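Local coordinates for protein benzoate transport porin BenP (Acinetobacter baumannii AB307-0294, PDB 5DL8) that forms a calcium-binding outer-membrane beta-barrel of the OprD porin family that probably lets small molecules such as benzoate cross that membrane, at residues E316-Y321 / H346-A351; E354-T359 / V388-D393. All blocks are in the same frame, centred on the assembly; numbering follows the deposited sequence.

Contact 1: E316-Y321 / H346-A351; sequences EDEKSY and HDFKAA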
ATOM      1  N   GLU A 316      -5.415 -10.955 -16.893  1.00 27.41           N
ATOM      2  CA  GLU A 316      -6.583 -11.821 -17.142  1.00 29.04           C
ATOM      3  C   GLU A 316      -6.189 -13.277 -17.289  1.00 29.12           C
ATOM      4  O   GLU A 316      -5.369 -13.626 -18.128  1.00 29.64           O
ATOM      5  CB  GLU A 316      -7.300 -11.387 -18.441  1.00 30.84           C
ATOM      6  CG  GLU A 316      -8.421 -12.291 -18.916  1.00 32.23           C
ATOM      7  CD  GLU A 316      -9.124 -11.733 -20.177  1.00 35.99           C
ATOM      8  OE1 GLU A 316      -8.886 -10.559 -20.498  1.00 35.97           O
ATOM      9  OE2 GLU A 316      -9.932 -12.439 -20.828  1.00 37.35           O
ATOM     10  N   ASP A 317      -6.827 -14.133 -16.522  1.00 29.07           N
ATOM     11  CA  ASP A 317      -6.512 -15.544 -16.500  1.00 30.26           C
ATOM     12  C   ASP A 317      -5.204 -15.964 -15.837  1.00 30.28           C
ATOM     13  O   ASP A 317      -4.887 -17.160 -15.831  1.00 32.24           O
ATOM     14  CB  ASP A 317      -6.601 -16.149 -17.890  1.00 32.48           C
ATOM     15  CG  ASP A 317      -8.018 -16.182 -18.442  1.00 34.42           C
ATOM     16  OD1 ASP A 317      -9.026 -16.185 -17.718  1.00 40.09           O
ATOM     17  OD2 ASP A 317      -8.148 -16.381 -19.619  1.00 38.79           O
ATOM     18  N   GLU A 318      -4.458 -15.012 -15.272  1.00 28.61           N
ATOM     19  CA  GLU A 318      -3.101 -15.269 -14.863  1.00 27.18           C
ATOM     20  C   GLU A 318      -3.098 -16.116 -13.567  1.00 25.45           C
ATOM     21  O   GLU A 318      -3.730 -15.792 -12.581  1.00 23.47           O
ATOM     22  CB  GLU A 318      -2.278 -13.973 -14.683  1.00 26.68           C
ATOM     23  CG  GLU A 318      -0.829 -14.249 -14.179  1.00 26.81           C
ATOM     24  CD  GLU A 318       0.098 -13.058 -14.317  1.00 27.13           C
ATOM     25  OE1 GLU A 318      -0.351 -11.926 -14.455  1.00 25.16           O
ATOM     26  OE2 GLU A 318       1.359 -13.306 -14.342  1.00 30.39           O
ATOM     27  N   LYS A 319      -2.406 -17.234 -13.645  1.00 25.48           N
ATOM     28  CA  LYS A 319      -2.009 -18.040 -12.481  1.00 26.18           C
ATOM     29  C   LYS A 319      -0.516 -17.712 -12.131  1.00 25.75           C
ATOM     30  O   LYS A 319       0.419 -17.700 -12.976  1.00 24.74           O
ATOM     31  CB  LYS A 319      -2.091 -19.503 -12.825  1.00 27.08           C
ATOM     32  CG  LYS A 319      -3.437 -19.961 -13.372  1.00 27.87           C
ATOM     33  CD  LYS A 319      -3.324 -21.502 -13.617  1.00 30.38           C
ATOM     34  CE  LYS A 319      -4.618 -22.309 -13.895  1.00 31.10           C
ATOM     35  NZ  LYS A 319      -5.053 -21.835 -15.245  1.00 31.90           N
ATOM     36  N   SER A 320      -0.299 -17.525 -10.846  1.00 25.66           N
ATOM     37  CA  SER A 320       1.079 -17.288 -10.279  1.00 24.71           C
ATOM     38  C   SER A 320       1.482 -18.126  -9.017  1.00 26.21           C
ATOM     39  O   SER A 320       0.647 -18.399  -8.103  1.00 25.83           O
ATOM     40  CB  SER A 320       1.234 -15.808 -10.054  1.00 22.97           C
ATOM     41  OG  SER A 320       0.182 -15.327  -9.230  1.00 21.13           O
ATOM     42  N   TYR A 321       2.777 -18.464  -8.959  1.00 28.14           N
ATOM     43  CA  TYR A 321       3.408 -19.311  -7.941  1.00 29.79           C
ATOM     44  C   TYR A 321       4.474 -18.494  -7.278  1.00 30.16           C
ATOM     45  O   TYR A 321       5.352 -17.928  -7.983  1.00 28.68           O
ATOM     46  CB  TYR A 321       4.004 -20.609  -8.542  1.00 32.52           C
ATOM     47  CG  TYR A 321       3.000 -21.369  -9.395  1.00 34.04           C
ATOM     48  CD1 TYR A 321       2.826 -20.976 -10.675  1.00 36.82           C
ATOM     49  CD2 TYR A 321       2.220 -22.389  -8.930  1.00 36.10           C
ATOM     50  CE1 TYR A 321       1.905 -21.517 -11.497  1.00 38.35           C
ATOM     51  CE2 TYR A 321       1.270 -23.009  -9.795  1.00 38.12           C
ATOM     52  CZ  TYR A 321       1.166 -22.541 -11.102  1.00 39.67           C
ATOM     53  OH  TYR A 321       0.305 -22.918 -12.124  1.00 44.58           O
ATOM     54  N   HIS A 346       1.793 -17.407 -15.511  1.00 30.64           N
ATOM     55  CA  HIS A 346       1.521 -17.947 -16.872  1.00 32.49           C
ATOM     56  C   HIS A 346       0.041 -18.027 -17.110  1.00 31.21           C
ATOM     57  O   HIS A 346      -0.739 -17.570 -16.223  1.00 29.60           O
ATOM     58  CB  HIS A 346       2.196 -19.332 -17.059  1.00 34.59           C
ATOM     59  CG  HIS A 346       1.548 -20.428 -16.272  1.00 36.65           C
ATOM     60  ND1 HIS A 346       1.281 -21.662 -16.796  1.00 38.80           N
ATOM     61  CD2 HIS A 346       1.098 -20.465 -15.005  1.00 35.86           C
ATOM     62  CE1 HIS A 346       0.722 -22.416 -15.879  1.00 37.93           C
ATOM     63  NE2 HIS A 346       0.581 -21.704 -14.792  1.00 36.65           N
ATOM     64  N   ASP A 347      -0.342 -18.619 -18.239  1.00 31.85           N
ATOM     65  CA  ASP A 347      -1.755 -18.760 -18.648  1.00 34.91           C
ATOM     66  C   ASP A 347      -2.553 -17.445 -18.928  1.00 33.07           C
ATOM     67  O   ASP A 347      -3.785 -17.476 -19.095  1.00 30.01           O
ATOM     68  CB  ASP A 347      -2.592 -19.682 -17.680  1.00 37.61           C
ATOM     69  CG  ASP A 347      -2.413 -21.167 -17.968  1.00 42.51           C
ATOM     70  OD1 ASP A 347      -1.613 -21.542 -18.867  1.00 48.75           O
ATOM     71  OD2 ASP A 347      -3.038 -21.960 -17.249  1.00 44.17           O
ATOM     72  N   PHE A 348      -1.816 -16.346 -19.017  1.00 32.39           N
ATOM     73  CA  PHE A 348      -2.338 -15.107 -19.558  1.00 33.89           C
ATOM     74  C   PHE A 348      -1.827 -14.948 -21.024  1.00 35.43           C
ATOM     75  O   PHE A 348      -0.840 -15.554 -21.441  1.00 34.21           O
ATOM     76  CB  PHE A 348      -2.015 -13.867 -18.701  1.00 31.64           C
ATOM     77  CG  PHE A 348      -0.536 -13.560 -18.565  1.00 32.01           C
ATOM     78  CD1 PHE A 348       0.285 -14.344 -17.727  1.00 31.52           C
ATOM     79  CD2 PHE A 348       0.040 -12.490 -19.275  1.00 32.81           C
ATOM     80  CE1 PHE A 348       1.671 -14.045 -17.598  1.00 32.29           C
ATOM     81  CE2 PHE A 348       1.402 -12.199 -19.165  1.00 34.14           C
ATOM     82  CZ  PHE A 348       2.228 -13.000 -18.301  1.00 32.44           C
ATOM     83  N   LYS A 349      -2.500 -14.074 -21.752  1.00 38.14           N
ATOM     84  CA  LYS A 349      -2.170 -13.733 -23.160  1.00 41.91           C
ATOM     85  C   LYS A 349      -1.613 -12.370 -23.230  1.00 41.29           C
ATOM     86  O   LYS A 349      -2.043 -11.488 -22.469  1.00 39.91           O
ATOM     87  CB  LYS A 349      -3.443 -13.767 -24.029  1.00 45.29           C
ATOM     88  CG  LYS A 349      -3.950 -15.181 -24.185  1.00 47.45           C
ATOM     89  CD  LYS A 349      -5.296 -15.350 -24.875  1.00 54.49           C
ATOM     90  CE  LYS A 349      -5.847 -16.787 -24.701  1.00 57.05           C
ATOM     91  NZ  LYS A 349      -4.723 -17.794 -24.821  1.00 58.92           N
ATOM     92  N   ALA A 350      -0.643 -12.212 -24.109  1.00 41.36           N
ATOM     93  CA  ALA A 350      -0.248 -10.881 -24.616  1.00 44.97           C
ATOM     94  C   ALA A 350      -1.304 -10.233 -25.519  1.00 46.02           C
ATOM     95  O   ALA A 350      -2.205 -10.908 -26.011  1.00 46.70           O
ATOM     96  CB  ALA A 350       1.059 -10.982 -25.425  1.00 45.24           C
ATOM     97  N   ALA A 351      -1.131  -8.939 -25.757  1.00 48.29           N
ATOM     98  CA  ALA A 351      -1.964  -8.158 -26.732  1.00 50.97           C
ATOM     99  C   ALA A 351      -2.160  -8.830 -28.104  1.00 54.89           C
ATOM    100  O   ALA A 351      -3.294  -8.996 -28.541  1.00 57.49           O
ATOM    101  CB  ALA A 351      -1.397  -6.747 -26.870  1.00 52.05           C
TER
HETATM  102  O   HOH W   1      -4.972 -13.051 -20.660  1.00 32.91           O
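At the end of the hairpin formed by strands 319-328 and 336-349, the last antiparallel rung is the hydrogen-bonded pair Lys-319 and His-346. Both backbone bonds are made: Lys-319 N donates to His-346 O at 3.1 Å, nearly along the C=O axis, and His-346 N returns a 2.9 Å bond to Lys-319 O, in the carbonyl plane. His-346 O also receives the CA-H of Glu-318. Beyond this rung the chain turns a corner at Asp-347, and a water takes over from direct pairing: it donates to Glu-316 O at 2.6 Å and accepts from Lys-349 N at 2.9 Å.

The side chains of Lys-319 and His-346 share one face, and each finds a polar partner in the opposite segment. Lys-319, its CG beside the backbone N, runs out straight and bends only at its last torsion (chi4 69°), which puts NZ 2.8 Å from Asp-347 OD2 in a salt bridge on the anti lone pair. His-346 takes the crowded first torsion, with CG between N and the carbonyl carbon (chi1 71°), and meets Tyr-321 edge first: its NE2 lies 2.9 Å from Tyr-321 OH in a hydrogen bond. The two rings cross obliquely, their planes 43° apart.

Glu-318 and Phe-348, both buried, instead lie alongside each other, with Glu-318 OE2 3.4 Å from Phe-348 CE1. OE1 stands over a ring face, toward its rim, and accepts from Lys-315 N; OE2 lies close to Glu-358 OE1. The chemistry implies a barrel strand end closed by polar pairing: the backbone rung fixes the register, while one salt bridge and one imidazole-phenol hydrogen bond hold the side chains where residues 316-318 lead into the strand and the partner segment turns its corner at Asp-347.

Contact 2: E354-T359 / V388-D393; sequences EKNHET and VKHGND. With CA (calcium ion), chain H.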
ATOM      1  N   GLU A 354      -0.936 -14.159 -28.039  1.00 54.18           N
ATOM      2  CA  GLU A 354       0.055 -15.228 -27.815  1.00 54.76           C
ATOM      3  C   GLU A 354       0.168 -15.517 -26.350  1.00 49.36           C
ATOM      4  O   GLU A 354       0.036 -14.606 -25.526  1.00 46.55           O
ATOM      5  CB  GLU A 354       1.479 -14.854 -28.285  1.00 56.54           C
ATOM      6  CG  GLU A 354       1.590 -14.276 -29.678  1.00 61.34           C
ATOM      7  CD  GLU A 354       1.998 -15.291 -30.697  1.00 65.02           C
ATOM      8  OE1 GLU A 354       3.101 -15.085 -31.279  1.00 68.06           O
ATOM      9  OE2 GLU A 354       1.235 -16.270 -30.877  1.00 62.37           O
ATOM     10  N   LYS A 355       0.458 -16.785 -26.056  1.00 47.71           N
ATOM     11  CA  LYS A 355       0.557 -17.280 -24.702  1.00 45.68           C
ATOM     12  C   LYS A 355       1.779 -16.623 -24.062  1.00 41.99           C
ATOM     13  O   LYS A 355       2.839 -16.561 -24.681  1.00 41.66           O
ATOM     14  CB  LYS A 355       0.738 -18.767 -24.701  1.00 49.21           C
ATOM     15  CG  LYS A 355      -0.353 -19.551 -25.441  1.00 54.42           C
ATOM     16  CD  LYS A 355      -0.240 -21.037 -25.129  1.00 58.56           C
ATOM     17  CE  LYS A 355      -0.870 -21.288 -23.768  1.00 61.59           C
ATOM     18  NZ  LYS A 355       0.042 -22.025 -22.872  1.00 63.89           N
ATOM     19  N   ASN A 356       1.621 -16.117 -22.834  1.00 37.55           N
ATOM     20  CA  ASN A 356       2.704 -15.402 -22.204  1.00 36.32           C
ATOM     21  C   ASN A 356       3.066 -15.985 -20.859  1.00 34.99           C
ATOM     22  O   ASN A 356       2.298 -16.671 -20.256  1.00 31.77           O
ATOM     23  CB  ASN A 356       2.307 -13.902 -22.120  1.00 35.63           C
ATOM     24  CG  ASN A 356       3.466 -12.964 -22.187  1.00 36.07           C
ATOM     25  OD1 ASN A 356       4.588 -13.371 -22.248  1.00 36.57           O
ATOM     26  ND2 ASN A 356       3.183 -11.679 -22.136  1.00 36.22           N
ATOM     27  N   HIS A 357       4.259 -15.620 -20.366  1.00 36.28           N
ATOM     28  CA  HIS A 357       4.671 -15.956 -19.045  1.00 35.41           C
ATOM     29  C   HIS A 357       5.650 -14.956 -18.536  1.00 34.44           C
ATOM     30  O   HIS A 357       6.379 -14.301 -19.337  1.00 32.91           O
ATOM     31  CB  HIS A 357       5.168 -17.444 -19.000  1.00 39.35           C
ATOM     32  CG  HIS A 357       6.398 -17.769 -19.815  1.00 43.29           C
ATOM     33  ND1 HIS A 357       7.688 -17.489 -19.396  1.00 46.75           N
ATOM     34  CD2 HIS A 357       6.543 -18.431 -20.984  1.00 48.92           C
ATOM     35  CE1 HIS A 357       8.568 -17.910 -20.291  1.00 46.69           C
ATOM     36  NE2 HIS A 357       7.897 -18.509 -21.250  1.00 48.82           N
ATOM     37  N   GLU A 358       5.740 -14.814 -17.203  1.00 32.28           N
ATOM     38  CA  GLU A 358       6.649 -13.767 -16.673  1.00 31.56           C
ATOM     39  C   GLU A 358       7.166 -14.132 -15.290  1.00 30.10           C
ATOM     40  O   GLU A 358       6.555 -14.955 -14.600  1.00 31.60           O
ATOM     41  CB  GLU A 358       5.919 -12.407 -16.643  1.00 30.15           C
ATOM     42  CG  GLU A 358       4.742 -12.473 -15.692  1.00 28.85           C
ATOM     43  CD  GLU A 358       3.774 -11.295 -15.724  1.00 29.56           C
ATOM     44  OE1 GLU A 358       2.754 -11.341 -14.913  1.00 28.71           O
ATOM     45  OE2 GLU A 358       4.040 -10.323 -16.520  1.00 29.23           O
ATOM     46  N   THR A 359       8.279 -13.555 -14.904  1.00 28.84           N
ATOM     47  CA  THR A 359       8.887 -13.795 -13.615  1.00 29.59           C
ATOM     48  C   THR A 359       9.267 -12.507 -12.973  1.00 29.47           C
ATOM     49  O   THR A 359       9.667 -11.556 -13.665  1.00 32.34           O
ATOM     50  CB  THR A 359      10.163 -14.744 -13.650  1.00 30.26           C
ATOM     51  OG1 THR A 359      11.201 -14.173 -14.461  1.00 31.42           O
ATOM     52  CG2 THR A 359       9.844 -16.095 -14.157  1.00 30.59           C
ATOM     53  N   VAL A 388       9.668 -11.277 -19.068  1.00 32.01           N
ATOM     54  CA  VAL A 388       8.402 -11.634 -19.703  1.00 31.39           C
ATOM     55  C   VAL A 388       8.694 -12.117 -21.092  1.00 33.35           C
ATOM     56  O   VAL A 388       9.540 -11.511 -21.757  1.00 34.02           O
ATOM     57  CB  VAL A 388       7.354 -10.456 -19.648  1.00 30.04           C
ATOM     58  CG1 VAL A 388       7.842  -9.132 -20.332  1.00 30.68           C
ATOM     59  CG2 VAL A 388       6.016 -10.904 -20.238  1.00 30.10           C
ATOM     60  N   LYS A 389       8.010 -13.168 -21.576  1.00 34.27           N
ATOM     61  CA  LYS A 389       8.257 -13.577 -22.961  1.00 37.51           C
ATOM     62  C   LYS A 389       7.829 -12.520 -24.060  1.00 37.92           C
ATOM     63  O   LYS A 389       8.602 -12.219 -24.997  1.00 38.88           O
ATOM     64  CB  LYS A 389       7.574 -14.894 -23.215  1.00 39.20           C
ATOM     65  CG  LYS A 389       7.951 -15.563 -24.525  1.00 42.84           C
ATOM     66  CD  LYS A 389       7.043 -16.792 -24.796  1.00 45.07           C
ATOM     67  CE  LYS A 389       7.537 -17.520 -26.059  1.00 49.61           C
ATOM     68  NZ  LYS A 389       6.701 -18.708 -26.269  1.00 50.83           N
ATOM     69  N   HIS A 390       6.616 -11.979 -23.945  1.00 36.71           N
ATOM     70  CA  HIS A 390       6.197 -10.792 -24.741  1.00 37.04           C
ATOM     71  C   HIS A 390       5.973  -9.552 -23.860  1.00 35.11           C
ATOM     72  O   HIS A 390       5.016  -9.488 -23.051  1.00 34.05           O
ATOM     73  CB  HIS A 390       4.944 -11.135 -25.537  1.00 37.77           C
ATOM     74  CG  HIS A 390       5.129 -12.309 -26.421  1.00 39.73           C
ATOM     75  ND1 HIS A 390       4.786 -13.590 -26.052  1.00 40.62           N
ATOM     76  CD2 HIS A 390       5.638 -12.407 -27.666  1.00 42.72           C
ATOM     77  CE1 HIS A 390       5.060 -14.426 -27.037  1.00 42.38           C
ATOM     78  NE2 HIS A 390       5.592 -13.735 -28.022  1.00 43.55           N
ATOM     79  N   GLY A 391       6.829  -8.564 -24.004  1.00 34.63           N
ATOM     80  CA  GLY A 391       6.828  -7.392 -23.175  1.00 33.33           C
ATOM     81  C   GLY A 391       8.263  -6.938 -22.880  1.00 35.96           C
ATOM     82  O   GLY A 391       9.312  -7.434 -23.458  1.00 35.22           O
ATOM     83  N   ASN A 392       8.346  -6.002 -21.912  1.00 36.11           N
ATOM     84  CA  ASN A 392       9.579  -5.317 -21.624  1.00 36.30           C
ATOM     85  C   ASN A 392      10.267  -5.745 -20.359  1.00 35.10           C
ATOM     86  O   ASN A 392       9.739  -5.473 -19.280  1.00 32.33           O
ATOM     87  CB  ASN A 392       9.210  -3.882 -21.474  1.00 38.31           C
ATOM     88  CG  ASN A 392       8.674  -3.301 -22.788  1.00 41.01           C
ATOM     89  OD1 ASN A 392       9.126  -3.618 -23.904  1.00 40.48           O
ATOM     90  ND2 ASN A 392       7.688  -2.471 -22.629  1.00 40.68           N
ATOM     91  N   ASP A 393      11.454  -6.360 -20.507  1.00 35.19           N
ATOM     92  CA  ASP A 393      12.227  -6.830 -19.353  1.00 35.56           C
ATOM     93  C   ASP A 393      12.856  -5.625 -18.651  1.00 34.62           C
ATOM     94  O   ASP A 393      13.131  -4.651 -19.338  1.00 37.39           O
ATOM     95  CB  ASP A 393      13.327  -7.770 -19.747  1.00 36.38           C
ATOM     96  CG  ASP A 393      12.835  -9.038 -20.332  1.00 37.33           C
ATOM     97  OD1 ASP A 393      11.631  -9.290 -20.341  1.00 38.78           O
ATOM     98  OD2 ASP A 393      13.662  -9.830 -20.793  1.00 38.83           O
TER
HETATM   99 CA    CA H 406      10.838  -9.563 -23.195  1.00 43.51          CA
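Three hydrogen bonds cross between 354-359 and the loop 388-393, and the Asn-356 amide makes two of them. Its OD1 receives His-390 N at 3.0 Å, almost straight (171°), and its ND2 donates to His-390 O at 3.0 Å on a carbonyl lone pair, so one amide grips both backbone polar atoms of His-390. OD1 also accepts His-357 N from within its own strand, both donors standing above the carbonyl plane. The third bond, Lys-389 N to His-357 O, runs nearly along the C=O axis.

Among nonpolar contacts, Lys-389 CB sits over a face of the His-357 ring, 4.2 Å from its centroid, while the off-centre CH-pi approach of Glu-354 CB reaches His-390. Val-388 CG2 packs against the Asn-356 amide.

The metal binds on the loop side: Val-388 O at 2.8 Å and Gly-391 O at 2.6 Å coordinate calcium. Asp-393 is the third residue of the site, with OD1 3.0 Å from the ion; the same OD1 accepts Val-388 N from above the carboxylate plane.

Strand 355-368 pairs with the end of strand 377-388 at the antiparallel non-hydrogen-bonded pair Glu-358 and Val-388, strand 336-349 flanks its other edge, and the calcium loop leads on into strand 394-406.

How the contacts relate
Contacts 1 and 2 follow one another along the chain and around the barrel wall, their centres about 9 Å apart. They hold different strand pairs, but strands 336-349 and 355-368 are neighbours, and Phe-348 O probably accepts a hydrogen bond from Asn-356 N. Each mixes buried residues (Glu-318 and Phe-348; Asn-356, Glu-358 and Val-388) with exposed ones such as Tyr-321 and Lys-389. In contact 1 charged and aromatic tips meet in a hairpin, whereas in contact 2 a side-chain amide binds the backbone of a calcium loop. Between them buried side chains meet: Glu-318 OE2 lies 2.5 Å from Glu-358 OE1, a like-charged pair that may share a proton, with Lys-315 NZ forming a salt bridge to Glu-358 OE1.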